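Local coordinates for protein Uly1 (Catenovulum maritimum, PDB 7DRQ) that cleaves the algal polysaccharide ulvan, probably by beta-elimination, as a calcium-binding lyase of polysaccharide lyase family 24, at residues A[128-132]-A[199-203]; A[146-152]-A[184-189]. All coordinates share one frame. Residues are numbered along the deposited sequence.

Contact 1: residues A[128-132]-A[199-203]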
loop_
_atom_site.group_PDB
_atom_site.type_symbol
_atom_site.label_atom_id
_atom_site.label_comp_id
_atom_site.label_asym_id
_atom_site.label_seq_id
_atom_site.Cartn_x
_atom_site.Cartn_y
_atom_site.Cartn_z
HETATM N N MSE A 128 -8.125 -0.149 -9.034
HETATM C CA MSE A 128 -8.984 -1.221 -8.526
HETATM C C MSE A 128 -9.517 -0.944 -7.130
HETATM O O MSE A 128 -8.763 -0.586 -6.225
HETATM C CB MSE A 128 -8.203 -2.530 -8.506
HETATM C CG MSE A 128 -7.736 -2.982 -9.860
HETATM SE SE MSE A 128 -7.033 -4.762 -9.716
HETATM C CE MSE A 128 -5.121 -4.315 -9.679
ATOM N N HIS A 129 -10.827 -1.105 -6.950
ATOM C CA HIS A 129 -11.403 -1.108 -5.606
ATOM C C HIS A 129 -12.501 -2.175 -5.563
ATOM O O HIS A 129 -13.697 -1.865 -5.583
ATOM C CB HIS A 129 -11.932 0.266 -5.196
ATOM C CG HIS A 129 -12.338 0.342 -3.756
ATOM N ND1 HIS A 129 -12.807 1.501 -3.172
ATOM C CD2 HIS A 129 -12.331 -0.595 -2.777
ATOM C CE1 HIS A 129 -13.092 1.268 -1.903
ATOM N NE2 HIS A 129 -12.810 0.006 -1.636
ATOM N N ALA A 130 -12.071 -3.437 -5.491
ATOM C CA ALA A 130 -12.978 -4.577 -5.329
ATOM C C ALA A 130 -14.013 -4.656 -6.453
ATOM O O ALA A 130 -15.184 -4.975 -6.225
ATOM C CB ALA A 130 -13.663 -4.532 -3.962
ATOM N N TYR A 131 -13.585 -4.391 -7.682
ATOM C CA TYR A 131 -14.539 -4.456 -8.778
ATOM C C TYR A 131 -14.747 -5.904 -9.212
ATOM O O TYR A 131 -13.924 -6.783 -8.948
ATOM C CB TYR A 131 -14.080 -3.592 -9.953
ATOM C CG TYR A 131 -13.875 -2.145 -9.551
ATOM C CD1 TYR A 131 -14.771 -1.510 -8.705
ATOM C CD2 TYR A 131 -12.769 -1.431 -9.991
ATOM C CE1 TYR A 131 -14.591 -0.178 -8.319
ATOM C CE2 TYR A 131 -12.569 -0.108 -9.607
ATOM C CZ TYR A 131 -13.477 0.509 -8.771
ATOM O OH TYR A 131 -13.285 1.815 -8.394
ATOM N N ARG A 132 -15.882 -6.143 -9.869
ATOM C CA ARG A 132 -16.283 -7.468 -10.322
ATOM C C ARG A 132 -16.973 -7.318 -11.668
ATOM O O ARG A 132 -17.262 -6.209 -12.113
ATOM C CB ARG A 132 -17.216 -8.158 -9.308
ATOM C CG ARG A 132 -18.190 -7.203 -8.656
ATOM C CD ARG A 132 -18.908 -7.820 -7.453
ATOM N NE ARG A 132 -19.395 -6.778 -6.541
ATOM C CZ ARG A 132 -20.520 -6.087 -6.718
ATOM N NH1 ARG A 132 -21.294 -6.316 -7.775
ATOM N NH2 ARG A 132 -20.878 -5.162 -5.837
ATOM N N SER A 199 -11.700 -11.164 -8.918
ATOM C CA SER A 199 -12.705 -10.162 -8.610
ATOM C C SER A 199 -12.635 -9.768 -7.135
ATOM O O SER A 199 -12.071 -10.481 -6.298
ATOM C CB SER A 199 -14.106 -10.674 -8.944
ATOM O OG SER A 199 -14.391 -11.806 -8.160
ATOM N N ARG A 200 -13.215 -8.603 -6.837
ATOM C CA ARG A 200 -13.303 -8.062 -5.481
ATOM C C ARG A 200 -11.927 -7.846 -4.848
ATOM O O ARG A 200 -11.750 -8.038 -3.644
ATOM C CB ARG A 200 -14.175 -8.948 -4.584
ATOM C CG ARG A 200 -15.621 -9.027 -5.045
ATOM C CD ARG A 200 -16.488 -9.711 -3.987
ATOM N NE ARG A 200 -17.898 -9.343 -4.108
ATOM C CZ ARG A 200 -18.791 -10.049 -4.794
ATOM N NH1 ARG A 200 -18.413 -11.151 -5.420
ATOM N NH2 ARG A 200 -20.059 -9.654 -4.861
ATOM N N LEU A 201 -10.954 -7.412 -5.649
ATOM C CA LEU A 201 -9.596 -7.194 -5.158
ATOM C C LEU A 201 -9.299 -5.702 -4.996
ATOM O O LEU A 201 -9.711 -4.880 -5.823
ATOM C CB LEU A 201 -8.572 -7.837 -6.097
ATOM C CG LEU A 201 -8.609 -9.363 -6.246
ATOM C CD1 LEU A 201 -7.565 -9.824 -7.249
ATOM C CD2 LEU A 201 -8.380 -10.037 -4.902
ATOM N N THR A 202 -8.550 -5.366 -3.939
ATOM C CA THR A 202 -8.143 -3.995 -3.634
ATOM C C THR A 202 -6.747 -4.022 -3.010
ATOM O O THR A 202 -6.316 -5.036 -2.450
ATOM C CB THR A 202 -9.138 -3.316 -2.670
ATOM O OG1 THR A 202 -10.488 -3.598 -3.079
ATOM C CG2 THR A 202 -8.928 -1.779 -2.620
ATOM N N TYR A 203 -6.028 -2.895 -3.142
ATOM C CA TYR A 203 -4.740 -2.617 -2.497
ATOM C C TYR A 203 -3.591 -3.474 -3.008
ATOM O O TYR A 203 -3.050 -4.287 -2.244
ATOM C CB TYR A 203 -4.819 -2.815 -0.985
ATOM C CG TYR A 203 -5.819 -1.963 -0.265
ATOM C CD1 TYR A 203 -5.737 -0.577 -0.280
ATOM C CD2 TYR A 203 -6.846 -2.556 0.445
ATOM C CE1 TYR A 203 -6.667 0.192 0.404
ATOM C CE2 TYR A 203 -7.770 -1.806 1.125
ATOM C CZ TYR A 203 -7.681 -0.440 1.106
ATOM O OH TYR A 203 -8.626 0.280 1.799
HETATM O O HOH W 1 -6.571 -0.654 -4.901
HETATM O O HOH W 2 -10.846 -4.253 -8.551
HETATM O O HOH W 3 -10.970 -7.191 -8.597
#
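T202 packs its side chain into the corner that the chain turns at A130: OG1 of T202 lies 3.4 Å from CB of A130 and 3.5 Å from CD2 of H129, meeting the imidazole at its edge, while CG2 of T202 rests 3.8 Å from O of M128. Although OG1 of T202 is also 2.9 Å from N of A130, the angle is poor, and that amide instead donates to O of L201 at 2.8 Å. One residue on from A130, O of Y131 accepts from N of R200 at 2.9 Å. A130 and R200 both adopt left-handed backbone conformations, and their CA atoms approach to 3.5 Å. The general principle illustrated is how the blades of a beta-propeller, here the seven-bladed fold of this lyase family, are joined without a continuous sheet: the loop after strand 122-126 of one blade docks on the start of edge strand 201-208 of the next. Water completes the seam. Water 1 bridges O of M128 (2.6 Å) and N of Y203 (2.9 Å), and water 3 accepts from N of L201 at 3.0 Å and lies 3.0 Å from O of Y131. At the far end CD of R132 lies over one face of the R200 guanidinium, 3.4 Å from NH2 of R200; NE of R132 is equally close to that NH2, two like-charged donors without a hydrogen bond, and NH1 of R132 is hydrogen-bonded to N134.

Contact 2: residues A[146-152]-A[184-189]. With CA (calcium ion), chain C.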
loop_
_atom_site.group_PDB
_atom_site.type_symbol
_atom_site.label_atom_id
_atom_site.label_comp_id
_atom_site.label_asym_id
_atom_site.label_seq_id
_atom_site.Cartn_x
_atom_site.Cartn_y
_atom_site.Cartn_z
ATOM N N ASP A 146 -12.868 -6.044 -17.416
ATOM C CA ASP A 146 -11.852 -5.066 -17.040
ATOM C C ASP A 146 -11.864 -4.791 -15.536
ATOM O O ASP A 146 -11.393 -3.729 -15.110
ATOM C CB ASP A 146 -12.064 -3.769 -17.833
ATOM C CG ASP A 146 -10.843 -2.869 -17.824
ATOM O OD1 ASP A 146 -9.707 -3.389 -17.927
ATOM O OD2 ASP A 146 -11.016 -1.630 -17.718
ATOM N N TYR A 147 -12.395 -5.716 -14.727
ATOM C CA TYR A 147 -12.533 -5.503 -13.286
ATOM C C TYR A 147 -11.225 -5.717 -12.540
ATOM O O TYR A 147 -11.109 -5.293 -11.381
ATOM C CB TYR A 147 -13.595 -6.445 -12.704
ATOM C CG TYR A 147 -13.343 -7.883 -13.084
ATOM C CD1 TYR A 147 -12.481 -8.678 -12.340
ATOM C CD2 TYR A 147 -13.951 -8.439 -14.203
ATOM C CE1 TYR A 147 -12.243 -9.995 -12.691
ATOM C CE2 TYR A 147 -13.715 -9.746 -14.564
ATOM C CZ TYR A 147 -12.859 -10.516 -13.807
ATOM O OH TYR A 147 -12.618 -11.820 -14.153
ATOM N N PHE A 148 -10.254 -6.370 -13.180
ATOM C CA PHE A 148 -8.913 -6.580 -12.657
ATOM C C PHE A 148 -7.958 -6.048 -13.717
ATOM O O PHE A 148 -8.130 -6.342 -14.903
ATOM C CB PHE A 148 -8.645 -8.076 -12.370
ATOM C CG PHE A 148 -7.275 -8.355 -11.823
ATOM C CD1 PHE A 148 -7.029 -8.258 -10.462
ATOM C CD2 PHE A 148 -6.228 -8.694 -12.670
ATOM C CE1 PHE A 148 -5.764 -8.480 -9.953
ATOM C CE2 PHE A 148 -4.952 -8.931 -12.171
ATOM C CZ PHE A 148 -4.719 -8.829 -10.803
ATOM N N ARG A 149 -6.978 -5.242 -13.304
ATOM C CA ARG A 149 -6.233 -4.403 -14.247
ATOM C C ARG A 149 -4.729 -4.567 -14.039
ATOM O O ARG A 149 -4.147 -3.964 -13.132
ATOM C CB ARG A 149 -6.665 -2.939 -14.111
ATOM C CG ARG A 149 -8.139 -2.736 -14.466
ATOM C CD ARG A 149 -8.702 -1.376 -14.053
ATOM N NE ARG A 149 -9.982 -1.171 -14.731
ATOM C CZ ARG A 149 -10.887 -0.253 -14.414
ATOM N NH1 ARG A 149 -10.683 0.575 -13.397
ATOM N NH2 ARG A 149 -12.004 -0.167 -15.132
ATOM N N TYR A 150 -4.099 -5.359 -14.906
ATOM C CA TYR A 150 -2.691 -5.720 -14.788
ATOM C C TYR A 150 -1.975 -5.395 -16.088
ATOM O O TYR A 150 -2.448 -5.762 -17.172
ATOM C CB TYR A 150 -2.571 -7.217 -14.456
ATOM C CG TYR A 150 -1.178 -7.802 -14.491
ATOM C CD1 TYR A 150 -0.114 -7.179 -13.846
ATOM C CD2 TYR A 150 -0.940 -9.012 -15.138
ATOM C CE1 TYR A 150 1.172 -7.731 -13.877
ATOM C CE2 TYR A 150 0.330 -9.583 -15.164
ATOM C CZ TYR A 150 1.382 -8.936 -14.536
ATOM O OH TYR A 150 2.635 -9.504 -14.563
ATOM N N SER A 151 -0.828 -4.728 -15.986
ATOM C CA SER A 151 0.018 -4.466 -17.142
ATOM C C SER A 151 1.421 -4.972 -16.840
ATOM O O SER A 151 1.880 -4.928 -15.693
ATOM C CB SER A 151 0.046 -2.961 -17.487
ATOM O OG SER A 151 -1.190 -2.546 -18.047
ATOM N N TYR A 152 2.104 -5.475 -17.869
ATOM C CA TYR A 152 3.423 -6.040 -17.638
ATOM C C TYR A 152 4.246 -5.973 -18.913
ATOM O O TYR A 152 3.724 -5.788 -20.016
ATOM C CB TYR A 152 3.354 -7.486 -17.119
ATOM C CG TYR A 152 2.831 -8.486 -18.124
ATOM C CD1 TYR A 152 1.458 -8.625 -18.355
ATOM C CD2 TYR A 152 3.697 -9.295 -18.843
ATOM C CE1 TYR A 152 0.971 -9.559 -19.278
ATOM C CE2 TYR A 152 3.217 -10.230 -19.771
ATOM C CZ TYR A 152 1.857 -10.345 -19.987
ATOM O OH TYR A 152 1.386 -11.272 -20.906
ATOM N N TYR A 184 -3.652 -2.564 -22.973
ATOM C CA TYR A 184 -2.543 -3.118 -22.208
ATOM C C TYR A 184 -2.978 -3.710 -20.874
ATOM O O TYR A 184 -2.121 -3.993 -20.026
ATOM C CB TYR A 184 -1.484 -2.043 -21.958
ATOM C CG TYR A 184 -0.724 -1.662 -23.204
ATOM C CD1 TYR A 184 -1.204 -0.671 -24.049
ATOM C CD2 TYR A 184 0.473 -2.288 -23.528
ATOM C CE1 TYR A 184 -0.513 -0.317 -25.190
ATOM C CE2 TYR A 184 1.172 -1.938 -24.671
ATOM C CZ TYR A 184 0.667 -0.954 -25.492
ATOM O OH TYR A 184 1.345 -0.585 -26.629
ATOM N N LYS A 185 -4.279 -3.899 -20.659
ATOM C CA LYS A 185 -4.800 -4.316 -19.362
ATOM C C LYS A 185 -5.208 -5.783 -19.425
ATOM O O LYS A 185 -6.020 -6.177 -20.267
ATOM C CB LYS A 185 -5.978 -3.437 -18.936
ATOM C CG LYS A 185 -5.596 -1.959 -18.670
ATOM C CD LYS A 185 -6.827 -1.143 -18.272
ATOM C CE LYS A 185 -7.773 -0.970 -19.459
ATOM N NZ LYS A 185 -9.044 -0.262 -19.102
ATOM N N HIS A 186 -4.619 -6.584 -18.551
ATOM C CA HIS A 186 -4.858 -8.012 -18.496
ATOM C C HIS A 186 -5.757 -8.335 -17.312
ATOM O O HIS A 186 -5.609 -7.770 -16.224
ATOM C CB HIS A 186 -3.539 -8.768 -18.391
ATOM C CG HIS A 186 -2.655 -8.558 -19.578
ATOM N ND1 HIS A 186 -2.605 -9.446 -20.630
ATOM C CD2 HIS A 186 -1.819 -7.539 -19.897
ATOM C CE1 HIS A 186 -1.759 -8.993 -21.541
ATOM N NE2 HIS A 186 -1.270 -7.836 -21.121
ATOM N N LEU A 187 -6.684 -9.246 -17.535
ATOM C CA LEU A 187 -7.711 -9.562 -16.554
ATOM C C LEU A 187 -7.260 -10.622 -15.557
ATOM O O LEU A 187 -8.041 -10.995 -14.670
ATOM C CB LEU A 187 -8.976 -10.028 -17.288
ATOM C CG LEU A 187 -10.316 -9.949 -16.562
ATOM C CD1 LEU A 187 -10.580 -8.518 -16.104
ATOM C CD2 LEU A 187 -11.424 -10.448 -17.476
ATOM N N THR A 188 -6.024 -11.100 -15.686
ATOM C CA THR A 188 -5.479 -12.201 -14.906
ATOM C C THR A 188 -3.965 -12.064 -14.875
ATOM O O THR A 188 -3.359 -11.456 -15.762
ATOM C CB THR A 188 -5.867 -13.575 -15.495
ATOM O OG1 THR A 188 -5.122 -14.613 -14.840
ATOM C CG2 THR A 188 -5.557 -13.628 -17.000
HETATM N N MSE A 189 -3.366 -12.643 -13.837
HETATM C CA MSE A 189 -1.916 -12.729 -13.696
HETATM C C MSE A 189 -1.355 -14.113 -14.030
HETATM O O MSE A 189 -0.137 -14.295 -14.110
HETATM C CB MSE A 189 -1.532 -12.365 -12.260
HETATM C CG MSE A 189 -2.140 -11.037 -11.824
HETATM SE SE MSE A 189 -1.378 -10.438 -10.128
HETATM C CE MSE A 189 0.380 -9.874 -10.764
HETATM CA CA CA C . -7.991 -5.926 -21.561
HETATM O O HOH W 4 -9.127 -3.991 -20.575
HETATM O O HOH W 5 -9.972 -13.009 -14.467
HETATM O O HOH W 6 0.589 -4.690 -20.340
HETATM O O HOH W 7 -8.826 -7.092 -19.544
HETATM O O HOH W 8 -10.371 -6.535 -22.060
#
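This is a sheet-edge contact beside a calcium site: the loop 184-189 runs antiparallel along strand 150-152, the edge strand of a three-stranded propeller blade, on the side away from strand 122-126. A single hydrogen-bonded bridge pairs Y150 with H186, N of H186 donating to O of Y150 at 2.7 Å and N of Y150 to O of H186 at 3.1 Å. OG of S151 extends the join to O of Y184 (2.6 Å). Apolar contacts follow: CD1 of L187 makes a CH-pi contact 3.7 Å from the Y147 ring centroid, and CE of selenomethionine M189 one 4.0 Å from that of Y150. O of K185 binds the calcium at 2.4 Å, with D173, D183 and waters also coordinating. OD2 of D146 forms salt bridges with NZ of K185 (2.8 Å) and NH2 of R149 (3.1 Å), whose NH1 bonds to O of D127. The D146 carboxylate is thus shared between two cations, and its OD1 accepts from calcium-bound water 4 (2.8 Å), placing D146 in the metal's second shell.

Overall arrangement
The two contacts show how nested closures can share one hydrophobic interior. Contact 2 lies within the chain loop that contact 1 closes, and their centres are 12 Å apart. F148 is the main go-between: its CE1 meets CD1 of L201 at 3.5 Å and its CD1 meets SE of M128 at 3.6 Å, with M218 of strand 214-220 touching all three residues. Elsewhere, C of R132 lies 3.6 Å from CB of Y147. Contact 2 provides K185 to the calcium site directly, whereas contact 1 stands back from it, the side chain of M128 lying about 12 Å from the ion. Edge completion within one blade and attachment to the next therefore meet around F148.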